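Local coordinates for protein 5-carboxyvanillate decarboxylase (Sphingomonas paucimobilis, PDB 4L6D) that probably catalyses the removal of a carboxyl group from 5-carboxyvanillate to give vanillate, at a manganese site in an amidohydrolase-type barrel, at residues Q181-R184 and A185-Y189; K320-A324 and G325-A329; L61-M64 and D65-G68. All blocks are in the same frame, centred on the assembly; numbering follows the deposited sequence. Where two conformers were deposited one is given.

Contact 1. Residues Q181-R184 and A185-Y189; sequences QIDR and AFRDY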
loop_
_atom_site.group_PDB
_atom_site.type_symbol
_atom_site.label_atom_id
_atom_site.label_comp_id
_atom_site.label_asym_id
_atom_site.label_seq_id
_atom_site.Cartn_x
_atom_site.Cartn_y
_atom_site.Cartn_z
ATOM N N GLN A 181 -1.139 14.567 7.437
ATOM C CA GLN A 181 -1.214 14.721 5.994
ATOM C C GLN A 181 -2.233 13.767 5.391
ATOM O O GLN A 181 -2.811 14.055 4.341
ATOM C CB GLN A 181 0.152 14.468 5.363
ATOM C CG GLN A 181 1.225 15.437 5.858
ATOM C CD GLN A 181 2.416 15.499 4.922
ATOM O OE1 GLN A 181 2.258 15.484 3.699
ATOM N NE2 GLN A 181 3.612 15.587 5.487
ATOM N N ILE A 182 -2.446 12.626 6.047
ATOM C CA ILE A 182 -3.274 11.572 5.464
ATOM C C ILE A 182 -4.344 11.002 6.403
ATOM O O ILE A 182 -5.134 10.152 5.989
ATOM C CB ILE A 182 -2.414 10.399 4.922
ATOM C CG1 ILE A 182 -1.505 9.836 6.026
ATOM C CG2 ILE A 182 -1.583 10.861 3.739
ATOM C CD1 ILE A 182 -0.922 8.454 5.712
ATOM N N ASP A 183 -4.395 11.461 7.651
ATOM C CA ASP A 183 -5.238 10.769 8.629
ATOM C C ASP A 183 -6.752 10.822 8.420
ATOM O O ASP A 183 -7.463 9.986 8.966
ATOM C CB ASP A 183 -4.874 11.139 10.082
ATOM C CG ASP A 183 -5.121 12.602 10.412
ATOM O OD1 ASP A 183 -5.886 13.292 9.713
ATOM O OD2 ASP A 183 -4.537 13.068 11.406
ATOM N N ARG A 184 -7.247 11.782 7.638
ATOM C CA ARG A 184 -8.690 11.923 7.421
ATOM C C ARG A 184 -9.334 10.631 6.907
ATOM O O ARG A 184 -10.477 10.322 7.252
ATOM C CB ARG A 184 -8.979 13.072 6.449
ATOM C CG ARG A 184 -8.980 14.459 7.073
ATOM C CD ARG A 184 -9.150 15.552 6.003
ATOM N NE ARG A 184 -10.293 15.306 5.120
ATOM C CZ ARG A 184 -10.515 15.955 3.977
ATOM N NH1 ARG A 184 -9.671 16.895 3.569
ATOM N NH2 ARG A 184 -11.578 15.664 3.234
ATOM N N ALA A 185 -8.590 9.879 6.099
ATOM C CA ALA A 185 -9.106 8.649 5.488
ATOM C C ALA A 185 -9.016 7.416 6.383
ATOM O O ALA A 185 -9.434 6.317 5.985
ATOM C CB ALA A 185 -8.400 8.378 4.164
ATOM N N PHE A 186 -8.471 7.590 7.584
ATOM C CA PHE A 186 -8.191 6.461 8.472
ATOM C C PHE A 186 -8.887 6.565 9.827
ATOM O O PHE A 186 -8.438 5.958 10.798
ATOM C CB PHE A 186 -6.676 6.300 8.667
ATOM C CG PHE A 186 -5.934 6.064 7.378
ATOM C CD1 PHE A 186 -5.547 7.136 6.590
ATOM C CD2 PHE A 186 -5.661 4.783 6.939
ATOM C CE1 PHE A 186 -4.895 6.936 5.382
ATOM C CE2 PHE A 186 -4.996 4.575 5.731
ATOM C CZ PHE A 186 -4.612 5.658 4.959
ATOM N N ARG A 187 -9.980 7.324 9.875
ATOM C CA ARG A 187 -10.748 7.527 11.107
ATOM C C ARG A 187 -11.865 6.499 11.301
ATOM O O ARG A 187 -12.533 6.500 12.338
ATOM C CB ARG A 187 -11.352 8.936 11.133
ATOM C CG ARG A 187 -10.331 10.069 11.250
ATOM C CD ARG A 187 -10.058 10.444 12.701
ATOM N NE ARG A 187 -8.963 11.406 12.816
ATOM C CZ ARG A 187 -8.338 11.697 13.951
ATOM N NH1 ARG A 187 -8.695 11.101 15.082
ATOM N NH2 ARG A 187 -7.341 12.570 13.953
ATOM N N ASP A 188 -12.078 5.633 10.312
ATOM C CA ASP A 188 -13.200 4.687 10.360
ATOM C C ASP A 188 -12.738 3.235 10.341
ATOM O O ASP A 188 -11.650 2.921 9.846
ATOM C CB ASP A 188 -14.153 4.926 9.190
ATOM C CG ASP A 188 -14.803 6.286 9.251
ATOM O OD1 ASP A 188 -15.479 6.565 10.263
ATOM O OD2 ASP A 188 -14.624 7.079 8.303
ATOM N N TYR A 189 -13.573 2.357 10.896
ATOM C CA TYR A 189 -13.360 0.910 10.828
ATOM C C TYR A 189 -12.041 0.438 11.437
ATOM O O TYR A 189 -11.510 -0.597 11.037
ATOM C CB TYR A 189 -13.495 0.404 9.374
ATOM C CG TYR A 189 -14.590 1.097 8.598
ATOM C CD1 TYR A 189 -15.890 1.151 9.084
ATOM C CD2 TYR A 189 -14.316 1.740 7.399
ATOM C CE1 TYR A 189 -16.891 1.808 8.388
ATOM C CE2 TYR A 189 -15.315 2.401 6.693
ATOM C CZ TYR A 189 -16.595 2.432 7.195
ATOM O OH TYR A 189 -17.580 3.089 6.504
HETATM O O HOH W 1 -5.593 14.959 13.018
HETATM O O HOH W 2 -8.396 13.371 10.936
HETATM O O HOH W 3 -11.953 8.012 7.759
#
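Asp183 holds CG between its backbone N and carbonyl carbon (chi1 64°), and Arg187, four residues on, bends its chain at chi2 (-91°); together these torsions set the two side chains next to each other, pointing the same way. Asp183 OD2 then lies 3.8 Å from Arg187 NH2, a long salt bridge whose carboxylate and guanidinium planes are turned 66° apart. Water completes the pairing. One molecule donates to Asp183 OD2 and accepts weakly from Arg187 NH2, arriving at the edge of the guanidinium in its plane. A second bridges Asp183 OD1 and Arg187 NE, at 2.8 Å from each, so both carboxylate oxygens reach the arginine through solvent. The long arginine chain suits this place because NH2 also donates to Ala29 O in another loop. All this sits on a short 3-10 turn in the loop between strand 171-174, the fifth of the amidohydrolase (beta/alpha)8 barrel, and helix 197-211. The turn is closed by Phe186 N donating to Asp183 O over 2.9 Å, while the preceding bond from Ala185 N to Ile182 O is weak. Phe186 turns the edge of its ring to the same Ile182 O: CD1 is 3.1 Å away and the oxygen lies in the ring plane, where the slightly positive ring hydrogens probably favour it. CE1 of this ring also meets Ile182 CD1 at 4.3 Å, and its apolar surface continues onto Pro178 and onto Ile200 of helix 197-211. Past the turn, a third water accepts from Arg187 N at 3.0 Å and lies beside Arg184 O and Asp188 OD2. Asp188 forms a salt bridge with Arg208 of the second subunit, and the small Ala185 packs on Ile182 of that subunit.

Contact 2. Residues K320-A324 and G325-A329; sequences KAMVA and GGNAA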
loop_
_atom_site.group_PDB
_atom_site.type_symbol
_atom_site.label_atom_id
_atom_site.label_comp_id
_atom_site.label_asym_id
_atom_site.label_seq_id
_atom_site.Cartn_x
_atom_site.Cartn_y
_atom_site.Cartn_z
ATOM N N LYS A 320 16.075 -20.991 5.870
ATOM C CA LYS A 320 15.233 -20.833 7.052
ATOM C C LYS A 320 16.062 -20.303 8.218
ATOM O O LYS A 320 15.593 -19.443 8.967
ATOM C CB LYS A 320 14.585 -22.172 7.434
ATOM C CG LYS A 320 13.556 -22.036 8.545
ATOM C CD LYS A 320 13.104 -23.387 9.059
ATOM C CE LYS A 320 12.189 -24.072 8.065
ATOM N NZ LYS A 320 11.888 -25.473 8.527
ATOM N N ALA A 321 17.293 -20.788 8.365
ATOM C CA ALA A 321 18.163 -20.306 9.444
ATOM C C ALA A 321 18.495 -18.825 9.252
ATOM O O ALA A 321 18.577 -18.073 10.226
ATOM C CB ALA A 321 19.433 -21.123 9.520
ATOM N N MET A 322 18.691 -18.410 8.001
ATOM C CA MET A 322 18.963 -17.001 7.710
ATOM C C MET A 322 17.780 -16.141 8.135
ATOM O O MET A 322 17.944 -15.154 8.862
ATOM C CB MET A 322 19.262 -16.784 6.220
ATOM C CG MET A 322 20.496 -17.528 5.718
ATOM S SD MET A 322 20.582 -17.672 3.919
ATOM C CE MET A 322 20.863 -15.960 3.496
ATOM N N VAL A 323 16.582 -16.530 7.708
ATOM C CA VAL A 323 15.382 -15.770 8.035
ATOM C C VAL A 323 15.084 -15.790 9.543
ATOM O O VAL A 323 14.766 -14.756 10.135
ATOM C CB VAL A 323 14.177 -16.272 7.226
ATOM C CG1 VAL A 323 12.918 -15.517 7.628
ATOM C CG2 VAL A 323 14.458 -16.116 5.732
ATOM N N ALA A 324 15.222 -16.962 10.164
ATOM C CA ALA A 324 14.879 -17.107 11.581
ATOM C C ALA A 324 15.785 -16.288 12.497
ATOM O O ALA A 324 15.354 -15.840 13.555
ATOM C CB ALA A 324 14.917 -18.574 11.988
ATOM N N GLY A 325 17.047 -16.114 12.119
ATOM C CA GLY A 325 17.973 -15.421 13.000
ATOM C C GLY A 325 19.313 -14.996 12.440
ATOM O O GLY A 325 19.913 -14.060 12.962
ATOM N N GLY A 326 19.804 -15.673 11.406
ATOM C CA GLY A 326 21.120 -15.371 10.870
ATOM C C GLY A 326 21.239 -13.955 10.326
ATOM O O GLY A 326 22.228 -13.249 10.580
ATOM N N ASN A 327 20.241 -13.543 9.559
ATOM C CA ASN A 327 20.230 -12.184 9.016
ATOM C C ASN A 327 20.163 -11.133 10.127
ATOM O O ASN A 327 20.887 -10.127 10.087
ATOM C CB ASN A 327 19.061 -11.999 8.047
ATOM C CG ASN A 327 19.191 -12.850 6.798
ATOM O OD1 ASN A 327 20.290 -13.192 6.359
ATOM N ND2 ASN A 327 18.054 -13.190 6.210
ATOM N N ALA A 328 19.308 -11.372 11.123
ATOM C CA ALA A 328 19.230 -10.479 12.276
ATOM C C ALA A 328 20.567 -10.364 13.007
ATOM O O ALA A 328 20.962 -9.274 13.420
ATOM C CB ALA A 328 18.158 -10.955 13.246
ATOM N N ALA A 329 21.259 -11.484 13.194
ATOM C CA ALA A 329 22.534 -11.455 13.894
ATOM C C ALA A 329 23.538 -10.560 13.166
ATOM O O ALA A 329 24.286 -9.814 13.795
ATOM C CB ALA A 329 23.079 -12.859 14.046
HETATM O O HOH W 4 17.130 -13.153 10.862
#
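Asn327 N donates to Met322 O, five residues back, over 2.9 Å; the bond is nearly straight and lies in the carbonyl plane on a lone pair. The amide of Asn327 leans back over the same carbonyl, with OD1 3.7 Å from Met322 CB. Because the methionine tail curls at chi3 (69°), its CE also comes within 4.0 Å of Asn327 OD1. One residue earlier, Ala321 O accepts two donors, Gly326 N at 2.9 Å and Gly325 N at 3.1 Å, and so takes part in a five-residue and a four-residue step at once. A water that accepts from Ala328 N at 2.8 Å sits beside Met322 O. Two glycines suit this widened turn: Gly325 has phi -168°, and a CB there would clash with Ala324 C, while one on Gly326 would press tightly on Met322 CA. Further out, Asn327 ND2 donates to Pro289 O and Val292 O, and its OD1 accepts from Arg330 NH1, so the buried amide is fixed at both ends. The backbones of Val323 and Ala324 bond to Trp294 and Ile5, and the small Ala328 packs against strands 5-11 and 292-293. The axes of the two short segments make an angle of 50° where a pi-type turn at Met322-Ala324 widens helix 317-331, which packs against the first and last strands of the amidohydrolase barrel.

Contact 3. Residues L61-M64 and D65-G68; sequences LAEM and DSNG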
loop_
_atom_site.group_PDB
_atom_site.type_symbol
_atom_site.label_atom_id
_atom_site.label_comp_id
_atom_site.label_asym_id
_atom_site.label_seq_id
_atom_site.Cartn_x
_atom_site.Cartn_y
_atom_site.Cartn_z
ATOM N N LEU A 61 9.512 -13.940 28.912
ATOM C CA LEU A 61 10.555 -14.960 28.895
ATOM C C LEU A 61 9.959 -16.372 29.003
ATOM O O LEU A 61 10.449 -17.304 28.361
ATOM C CB LEU A 61 11.556 -14.707 30.019
ATOM C CG LEU A 61 12.865 -15.486 29.974
ATOM C CD1 LEU A 61 13.609 -15.265 28.660
ATOM C CD2 LEU A 61 13.726 -15.060 31.157
ATOM N N ALA A 62 8.911 -16.530 29.806
ATOM C CA ALA A 62 8.256 -17.832 29.919
ATOM C C ALA A 62 7.729 -18.289 28.558
ATOM O O ALA A 62 7.854 -19.461 28.195
ATOM C CB ALA A 62 7.126 -17.789 30.957
ATOM N N GLU A 63 7.145 -17.358 27.814
ATOM C CA GLU A 63 6.615 -17.674 26.487
ATOM C C GLU A 63 7.742 -17.952 25.493
ATOM O O GLU A 63 7.628 -18.834 24.639
ATOM C CB GLU A 63 5.740 -16.535 25.972
ATOM C CG GLU A 63 4.378 -16.512 26.609
ATOM C CD GLU A 63 3.443 -17.517 25.969
ATOM O OE1 GLU A 63 3.158 -17.371 24.760
ATOM O OE2 GLU A 63 3.007 -18.455 26.666
ATOM N N MET A 64 8.835 -17.204 25.596
ATOM C CA MET A 64 10.002 -17.509 24.777
ATOM C C MET A 64 10.489 -18.923 25.055
ATOM O O MET A 64 10.769 -19.685 24.135
ATOM C CB MET A 64 11.120 -16.492 25.012
ATOM C CG MET A 64 10.791 -15.099 24.463
ATOM S SD MET A 64 11.859 -13.812 25.150
ATOM C CE MET A 64 13.455 -14.321 24.493
ATOM N N ASP A 65 10.557 -19.290 26.327
ATOM C CA ASP A 65 11.048 -20.610 26.688
ATOM C C ASP A 65 10.127 -21.729 26.193
ATOM O O ASP A 65 10.602 -22.736 25.661
ATOM C CB ASP A 65 11.274 -20.711 28.203
ATOM C CG ASP A 65 12.482 -19.911 28.665
ATOM O OD1 ASP A 65 13.353 -19.616 27.826
ATOM O OD2 ASP A 65 12.562 -19.588 29.865
ATOM N N SER A 66 8.818 -21.548 26.349
ATOM C CA SER A 66 7.879 -22.597 25.953
ATOM C C SER A 66 7.822 -22.780 24.438
ATOM O O SER A 66 7.472 -23.852 23.958
ATOM C CB SER A 66 6.478 -22.333 26.522
ATOM O OG SER A 66 5.865 -21.228 25.884
ATOM N N ASN A 67 8.182 -21.740 23.689
ATOM C CA ASN A 67 8.157 -21.809 22.225
ATOM C C ASN A 67 9.526 -21.945 21.569
ATOM O O ASN A 67 9.632 -21.981 20.341
ATOM C CB ASN A 67 7.430 -20.596 21.651
ATOM C CG ASN A 67 5.959 -20.615 21.963
ATOM O OD1 ASN A 67 5.188 -21.325 21.311
ATOM N ND2 ASN A 67 5.551 -19.839 22.970
ATOM N N GLY A 68 10.571 -22.013 22.387
ATOM C CA GLY A 68 11.920 -22.171 21.863
ATOM C C GLY A 68 12.440 -20.948 21.126
ATOM O O GLY A 68 13.187 -21.066 20.159
HETATM O O HOH W 5 2.729 -19.936 23.932
#
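Glu63 O collects the main bonds between the last turns of helix 59-67, accepting both the backbone N of Asn67, at 3.1 Å, and its side-chain ND2, at 2.8 Å. Among the other backbone bonds, Asp65 N donates to Leu61 O and Ser66 N to Ala62 O, while a second, weak bond runs from Asn67 N to Met64 O. The side-chain bond from Asn67 depends on CG lying beside its backbone N (chi1 -68°), which folds the amide back along the helix with Glu63 O close to the amide plane. Ser66 OG also approaches Glu63 O, but the residue has two conformers and this bond is doubtful. Water links the side chains that run alongside each other: it donates to Glu63 OE1 at 2.7 Å and accepts from Asn67 ND2 at 3.0 Å, the carboxylate and amide planes standing 68° apart. A leucine in place of Asn67 would probably leave Glu63 O without its side-chain donor and the bridging water without its second partner. Charge acts at Asp65, whose OD1 forms a salt bridge with Arg110, while OD2 lies 4.1 Å from Leu61 CG. Apolar packing falls to the buried Met64, whose flexible thioether chain reaches Met303 of helix 303-311 and Val69. Gly68, the first residue to depart from helical backbone angles, has a phi of 69° that glycine adopts easily and forms a Schellman motif, just before strand 71-76 of the barrel.

All three contacts are local, within single helices or a loop of one amidohydrolase barrel, and none forms part of the manganese site of Glu8, His174 and Asp297. The loop of contact 1 follows the strand that ends at the metal ligand His174, and the Phe186 side chain lies about 13 Å from a bound vanillate. Contact 2 is on the other side of the chain's centre, about 36 Å from contact 1 between centres. Contacts 2 and 3 are neighbours, their nearest atoms about 9 Å apart. They share Arg311: its carbonyl oxygen accepts from Lys320 NZ, and its NH2 donates to Asn67 O. Contacts 1 and 3 lie about 37 Å apart between centres.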